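Local coordinates for protein polyketide synthase PksJ (Bacillus subtilis subsp. subtilis, PDB 4J1Q) that probably reduces keto groups of polyketide intermediates stereoselectively with NADPH, acting as a ketoreductase domain of the bacillaene assembly line, at residues M89-I92 with F93-L96; A124-S127 with G128-T132; E305-Q308 with E309-P313. All blocks are in the same frame, centred on the assembly; numbering follows the deposited sequence.

Contact 1 (M89-I92 with F93-L96)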
loop_
_atom_site.group_PDB
_atom_site.type_symbol
_atom_site.label_atom_id
_atom_site.label_comp_id
_atom_site.label_asym_id
_atom_site.label_seq_id
_atom_site.Cartn_x
_atom_site.Cartn_y
_atom_site.Cartn_z
ATOM N N MET A 89 5.197 -13.028 1.937
ATOM C CA MET A 89 6.127 -11.901 1.980
ATOM C C MET A 89 7.348 -12.246 2.808
ATOM O O MET A 89 8.473 -11.934 2.423
ATOM C CB MET A 89 5.452 -10.635 2.544
ATOM C CG MET A 89 4.363 -10.063 1.657
ATOM S SD MET A 89 4.936 -9.685 -0.022
ATOM C CE MET A 89 4.186 -11.046 -0.928
ATOM N N GLN A 90 7.123 -12.924 3.927
ATOM C CA GLN A 90 8.225 -13.369 4.754
ATOM C C GLN A 90 9.093 -14.372 4.027
ATOM O O GLN A 90 10.325 -14.358 4.183
ATOM C CB GLN A 90 7.726 -13.964 6.075
ATOM C CG GLN A 90 8.860 -14.430 6.959
ATOM C CD GLN A 90 8.390 -14.994 8.289
ATOM O OE1 GLN A 90 8.556 -16.188 8.553
ATOM N NE2 GLN A 90 7.835 -14.135 9.147
ATOM N N ASN A 91 8.464 -15.260 3.254
ATOM C CA ASN A 91 9.228 -16.210 2.432
ATOM C C ASN A 91 10.092 -15.502 1.395
ATOM O O ASN A 91 11.270 -15.848 1.261
ATOM C CB ASN A 91 8.306 -17.198 1.721
ATOM C CG ASN A 91 7.551 -18.077 2.690
ATOM O OD1 ASN A 91 8.039 -18.375 3.773
ATOM N ND2 ASN A 91 6.330 -18.438 2.334
ATOM N N ILE A 92 9.522 -14.498 0.691
ATOM C CA ILE A 92 10.308 -13.694 -0.252
ATOM C C ILE A 92 11.435 -13.037 0.492
ATOM O O ILE A 92 12.580 -12.989 0.022
ATOM C CB ILE A 92 9.519 -12.528 -0.893
ATOM C CG1 ILE A 92 8.241 -13.017 -1.594
ATOM C CG2 ILE A 92 10.425 -11.753 -1.840
ATOM C CD1 ILE A 92 8.361 -14.390 -2.183
ATOM N N PHE A 93 11.093 -12.523 1.663
ATOM C CA PHE A 93 12.024 -11.765 2.477
ATOM C C PHE A 93 13.184 -12.648 2.925
ATOM O O PHE A 93 14.351 -12.233 2.855
ATOM C CB PHE A 93 11.255 -11.163 3.657
ATOM C CG PHE A 93 12.116 -10.693 4.786
ATOM C CD1 PHE A 93 12.888 -9.557 4.647
ATOM C CD2 PHE A 93 12.003 -11.276 6.043
ATOM C CE1 PHE A 93 13.590 -9.058 5.725
ATOM C CE2 PHE A 93 12.687 -10.781 7.122
ATOM C CZ PHE A 93 13.470 -9.652 6.970
ATOM N N GLU A 94 12.885 -13.900 3.271
ATOM C CA GLU A 94 13.935 -14.817 3.752
ATOM C C GLU A 94 14.771 -15.329 2.595
ATOM O O GLU A 94 15.937 -15.608 2.749
ATOM C CB GLU A 94 13.342 -15.990 4.531
ATOM C CG GLU A 94 12.682 -15.581 5.836
ATOM C CD GLU A 94 12.027 -16.748 6.548
ATOM O OE1 GLU A 94 11.443 -17.621 5.871
ATOM O OE2 GLU A 94 12.112 -16.806 7.790
ATOM N N LEU A 95 14.147 -15.425 1.431
ATOM C CA LEU A 95 14.849 -15.704 0.195
ATOM C C LEU A 95 15.928 -14.664 -0.125
ATOM O O LEU A 95 17.070 -15.011 -0.356
ATOM C CB LEU A 95 13.839 -15.802 -0.936
ATOM C CG LEU A 95 14.381 -16.075 -2.324
ATOM C CD1 LEU A 95 14.982 -17.481 -2.409
ATOM C CD2 LEU A 95 13.278 -15.881 -3.346
ATOM N N LEU A 96 15.574 -13.386 -0.105
ATOM C CA LEU A 96 16.560 -12.325 -0.366
ATOM C C LEU A 96 17.728 -12.409 0.610
ATOM O O LEU A 96 18.890 -12.441 0.198
ATOM C CB LEU A 96 15.922 -10.940 -0.254
ATOM C CG LEU A 96 14.815 -10.614 -1.258
ATOM C CD1 LEU A 96 14.108 -9.328 -0.841
ATOM C CD2 LEU A 96 15.374 -10.486 -2.666
#
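Ile92 and Phe93 adjoin on helix 81-98, an alpha-helix in the N-terminal part of this Rossmann-type ketoreductase. Ile92 CB lies 3.0 Å from Phe93 N. Its CG2 branch is trans to the backbone N of Ile92 and so sits beside the carbonyl carbon, which leaves it 3.6 Å from Phe93 N. Ile92 is buried and packs on Leu129 and Phe130 of helix 126-136. Phe93 is buried too. Its ring has Gln90 O at the edge, close to the ring plane, with CD2 4.0 Å from that oxygen. Beyond the helix, this ring stacks on Phe307. Gln90 runs out extended and meets Glu94 one turn on. Glu94 CG lies beside its own N (chi1 -66°) and passes 3.1 Å from Gln90 O. Gln90 CG and Glu94 CD are 3.9 Å apart, with the amide and carboxylate planes turned 51° from each other. Glu94 OE2 accepts a hydrogen bond from Asn304 ND2. The successive turns are joined by regular i to i+4 backbone bonds. Phe93 N gives to Met89 O at 2.8 Å, and the Ile92 carbonyl receives Leu96 N at 3.0 Å. Leu96 CG also rests 3.5 Å from Ile92 O.

Contact 2 (A124-S127 with G128-T132)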
loop_
_atom_site.group_PDB
_atom_site.type_symbol
_atom_site.label_atom_id
_atom_site.label_comp_id
_atom_site.label_asym_id
_atom_site.label_seq_id
_atom_site.Cartn_x
_atom_site.Cartn_y
_atom_site.Cartn_z
ATOM N N ALA A 124 -0.052 -9.154 -5.780
ATOM C CA ALA A 124 0.625 -8.174 -6.628
ATOM C C ALA A 124 1.318 -7.108 -5.769
ATOM O O ALA A 124 2.269 -6.436 -6.212
ATOM C CB ALA A 124 -0.374 -7.508 -7.581
ATOM N N GLY A 125 0.803 -6.927 -4.554
ATOM C CA GLY A 125 1.491 -6.125 -3.555
ATOM C C GLY A 125 2.967 -6.460 -3.341
ATOM O O GLY A 125 3.725 -5.636 -2.834
ATOM N N VAL A 126 3.371 -7.683 -3.646
ATOM C CA VAL A 126 4.764 -8.078 -3.438
ATOM C C VAL A 126 5.693 -7.080 -4.140
ATOM O O VAL A 126 6.878 -6.986 -3.847
ATOM C CB VAL A 126 5.047 -9.491 -3.947
ATOM C CG1 VAL A 126 4.981 -9.531 -5.464
ATOM C CG2 VAL A 126 6.412 -9.950 -3.451
ATOM N N SER A 127 5.125 -6.287 -5.027
ATOM C CA SER A 127 5.887 -5.253 -5.709
ATOM C C SER A 127 6.550 -4.188 -4.812
ATOM O O SER A 127 7.626 -3.687 -5.143
ATOM C CB SER A 127 5.001 -4.537 -6.694
ATOM O OG SER A 127 5.720 -3.445 -7.229
ATOM N N GLY A 128 5.883 -3.780 -3.733
ATOM C CA GLY A 128 6.532 -2.931 -2.728
ATOM C C GLY A 128 7.830 -3.533 -2.225
ATOM O O GLY A 128 8.850 -2.840 -2.106
ATOM N N LEU A 129 7.793 -4.825 -1.893
ATOM C CA LEU A 129 8.993 -5.528 -1.446
ATOM C C LEU A 129 10.096 -5.560 -2.539
ATOM O O LEU A 129 11.277 -5.326 -2.240
ATOM C CB LEU A 129 8.654 -6.951 -0.944
ATOM C CG LEU A 129 9.723 -7.924 -0.389
ATOM C CD1 LEU A 129 10.684 -7.329 0.606
ATOM C CD2 LEU A 129 9.068 -9.110 0.275
ATOM N N PHE A 130 9.706 -5.848 -3.780
ATOM C CA PHE A 130 10.676 -5.975 -4.916
ATOM C C PHE A 130 11.405 -4.656 -5.238
ATOM O O PHE A 130 12.630 -4.627 -5.384
ATOM C CB PHE A 130 9.952 -6.496 -6.165
ATOM C CG PHE A 130 9.843 -8.004 -6.199
ATOM C CD1 PHE A 130 10.154 -8.759 -5.067
ATOM C CD2 PHE A 130 9.528 -8.669 -7.371
ATOM C CE1 PHE A 130 10.134 -10.148 -5.100
ATOM C CE2 PHE A 130 9.478 -10.056 -7.401
ATOM C CZ PHE A 130 9.813 -10.801 -6.271
ATOM N N LYS A 131 10.663 -3.555 -5.211
ATOM C CA LYS A 131 11.254 -2.242 -5.372
ATOM C C LYS A 131 12.242 -1.874 -4.270
ATOM O O LYS A 131 13.319 -1.355 -4.555
ATOM C CB LYS A 131 10.160 -1.184 -5.473
ATOM C CG LYS A 131 9.298 -1.392 -6.702
ATOM C CD LYS A 131 8.465 -0.151 -6.982
ATOM C CE LYS A 131 8.179 -0.057 -8.482
ATOM N NZ LYS A 131 6.991 -0.873 -8.818
ATOM N N THR A 132 11.925 -2.202 -3.020
ATOM C CA THR A 132 12.882 -1.959 -1.943
ATOM C C THR A 132 14.107 -2.844 -2.102
ATOM O O THR A 132 15.218 -2.351 -2.100
ATOM C CB THR A 132 12.251 -2.152 -0.558
ATOM O OG1 THR A 132 11.145 -1.241 -0.429
ATOM C CG2 THR A 132 13.292 -1.885 0.574
#
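Ser127 and Lys131 are linked twice, one turn apart, near the start of helix 126-136. This helix connects strands 108-115 and 140-147 in a beta-alpha-beta unit of a Rossmann-type fold. The main-chain bond runs from Lys131 N to Ser127 O at 3.0 Å. The second link is made by side chains. Ser127 OG sits trans to its own N (chi1 173°), which puts it on the side where Lys131 NZ arrives. Lys131 starts close along the helix, with CG 3.2 Å from Ser127 O. Its chain then bends at the last torsion (chi4 85°). That bend brings NZ within 3.3 Å of Ser127 OG, a weak hydrogen bond. NZ has a second weak partner in Gln171 OE1. The inner side is apolar. In Val126, CG1 stands between the backbone N and the carbonyl carbon (chi1 69°), and CG2 is trans to the N. This places CG2 over one face of the Phe130 ring, 4.1 Å from CE1. Ile110 and Ala112 of strand 108-115 and Ile92 of helix 81-98 also touch this ring. Phe130 N bonds to Val126 O. At the start of the helix the winding is tighter: Gly128 N reaches back three residues to Gly125 O at 3.0 Å. At the far end Thr132 folds back on Gly128 while its OG1 also pairs with Asn345 N. Gly128 O takes two bonds there: Thr132 OG1 and Thr132 N, each 3.3 Å away, approach it from opposite faces of the carbonyl plane.

Contact 3 (E305-Q308 with E309-P313)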
loop_
_atom_site.group_PDB
_atom_site.type_symbol
_atom_site.label_atom_id
_atom_site.label_comp_id
_atom_site.label_asym_id
_atom_site.label_seq_id
_atom_site.Cartn_x
_atom_site.Cartn_y
_atom_site.Cartn_z
ATOM N N GLU A 305 10.356 -10.930 13.147
ATOM C CA GLU A 305 9.391 -10.345 14.082
ATOM C C GLU A 305 9.065 -8.906 13.720
ATOM O O GLU A 305 7.890 -8.483 13.746
ATOM C CB GLU A 305 9.897 -10.413 15.531
ATOM C CG GLU A 305 10.053 -11.818 16.073
ATOM C CD GLU A 305 11.321 -12.486 15.587
ATOM O OE1 GLU A 305 11.228 -13.616 15.048
ATOM O OE2 GLU A 305 12.404 -11.880 15.744
ATOM N N GLU A 306 10.100 -8.136 13.414
ATOM C CA GLU A 306 9.907 -6.741 13.057
ATOM C C GLU A 306 9.138 -6.659 11.744
ATOM O O GLU A 306 8.166 -5.877 11.618
ATOM C CB GLU A 306 11.252 -6.036 12.911
ATOM C CG GLU A 306 11.103 -4.532 12.859
ATOM C CD GLU A 306 12.411 -3.825 12.619
ATOM O OE1 GLU A 306 12.801 -3.004 13.476
ATOM O OE2 GLU A 306 12.999 -4.019 11.534
ATOM N N PHE A 307 9.597 -7.446 10.772
ATOM C CA PHE A 307 8.927 -7.593 9.488
ATOM C C PHE A 307 7.415 -7.837 9.623
ATOM O O PHE A 307 6.618 -7.056 9.144
ATOM C CB PHE A 307 9.594 -8.725 8.688
ATOM C CG PHE A 307 9.235 -8.733 7.232
ATOM C CD1 PHE A 307 9.978 -7.994 6.318
ATOM C CD2 PHE A 307 8.114 -9.423 6.774
ATOM C CE1 PHE A 307 9.633 -7.962 4.972
ATOM C CE2 PHE A 307 7.765 -9.399 5.425
ATOM C CZ PHE A 307 8.528 -8.665 4.521
ATOM N N GLN A 308 7.018 -8.892 10.318
ATOM C CA GLN A 308 5.587 -9.179 10.527
ATOM C C GLN A 308 4.897 -8.043 11.226
ATOM O O GLN A 308 3.709 -7.787 10.999
ATOM C CB GLN A 308 5.368 -10.473 11.338
ATOM C CG GLN A 308 5.603 -11.754 10.523
ATOM C CD GLN A 308 4.734 -11.803 9.280
ATOM O OE1 GLN A 308 5.190 -12.195 8.217
ATOM N NE2 GLN A 308 3.465 -11.394 9.414
ATOM N N GLU A 309 5.595 -7.431 12.169
ATOM C CA GLU A 309 5.004 -6.409 13.016
ATOM C C GLU A 309 4.631 -5.163 12.223
ATOM O O GLU A 309 3.635 -4.509 12.509
ATOM C CB GLU A 309 5.977 -6.054 14.117
ATOM C CG GLU A 309 5.509 -4.992 15.086
ATOM C CD GLU A 309 6.670 -4.441 15.914
ATOM O OE1 GLU A 309 7.425 -5.226 16.543
ATOM O OE2 GLU A 309 6.891 -3.215 15.868
ATOM N N VAL A 310 5.418 -4.805 11.213
ATOM C CA VAL A 310 4.971 -3.685 10.393
ATOM C C VAL A 310 3.941 -4.030 9.318
ATOM O O VAL A 310 3.135 -3.180 8.966
ATOM C CB VAL A 310 6.102 -2.753 9.898
ATOM C CG1 VAL A 310 7.441 -3.095 10.528
ATOM C CG2 VAL A 310 6.152 -2.685 8.377
ATOM N N LEU A 311 3.905 -5.288 8.883
ATOM C CA LEU A 311 2.848 -5.765 7.984
ATOM C C LEU A 311 1.476 -5.789 8.659
ATOM O O LEU A 311 0.467 -5.520 8.019
ATOM C CB LEU A 311 3.155 -7.169 7.461
ATOM C CG LEU A 311 4.277 -7.380 6.460
ATOM C CD1 LEU A 311 4.495 -8.867 6.252
ATOM C CD2 LEU A 311 4.001 -6.700 5.126
ATOM N N GLN A 312 1.443 -6.124 9.945
ATOM C CA GLN A 312 0.197 -6.509 10.596
ATOM C C GLN A 312 -0.938 -5.498 10.417
ATOM O O GLN A 312 -1.931 -5.806 9.742
ATOM C CB GLN A 312 0.437 -6.852 12.079
ATOM C CG GLN A 312 0.879 -8.293 12.309
ATOM C CD GLN A 312 -0.303 -9.208 12.577
ATOM O OE1 GLN A 312 -0.738 -9.349 13.716
ATOM N NE2 GLN A 312 -0.858 -9.799 11.524
ATOM N N PRO A 313 -0.756 -4.258 10.935
ATOM C CA PRO A 313 -1.860 -3.275 10.934
ATOM C C PRO A 313 -2.362 -2.926 9.551
ATOM O O PRO A 313 -3.541 -2.601 9.389
ATOM C CB PRO A 313 -1.238 -2.020 11.582
ATOM C CG PRO A 313 0.252 -2.243 11.516
ATOM C CD PRO A 313 0.453 -3.727 11.597
#
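Phe307 holds its ring trans to its backbone N (chi1 -165°), while Leu311 keeps CG beside its own N (chi1 -71°). These two torsions bring Leu311 CD1 against the Phe307 ring, 3.4 Å from CE2 and 3.7 Å from CD2. The methyl approaches the ring obliquely. Gln308 approaches Leu311 too. Its chain bends at the second torsion, and the amide comes to lie near the methyl, with OE1 3.9 Å from Leu311 CD1. The backbone below is helical: Leu311 N bonds to Phe307 O at 3.2 Å, and Glu309 N bonds to Glu305 O at 3.0 Å. All of this is the first half of helix 304-324, which belongs to the ketoreductase domain with its Rossmann fold. Phe307 and Leu311 face helix 349-370, touching Asp350 and Ala354 respectively. Glu306 lies on a different side, where OE2 forms a salt bridge with Lys302. Val310 is nearly eclipsed about its first torsion (chi1 -8°). Its CG1 lies only 3.1 Å from Glu306 O, so this rotamer looks strained. Val310 N bonds to that same oxygen at 3.0 Å. Pro313 has no N-H to give to the preceding turn, and the helix kinks there. Just before the kink, Gln312 N makes a weak bond to Gln308 O. Pro313 touches the bound NADPH, and its carbonyl oxygen accepts a hydrogen bond from His289 NE2.

Overall arrangement
Contact 1 touches both of the others. Its centre is about 11 Å from that of contact 2 and about 13 Å from that of contact 3. Toward contact 2 the packing is largely apolar: Met89 CE lies 3.5 Å from Val126 CB, and Met89 O lies 3.6 Å from Leu129 CD2. Toward contact 3, Gln90 NE2 packs within 3.4 Å of Gln308 OE1. Contacts 2 and 3 do not touch; their nearest atoms are about 4 Å apart. Only contact 3 includes a residue of the NADPH pocket. The Gln312 side chain is about 6 Å from the cofactor, while Gly128 of contact 2 is about 13 Å from it.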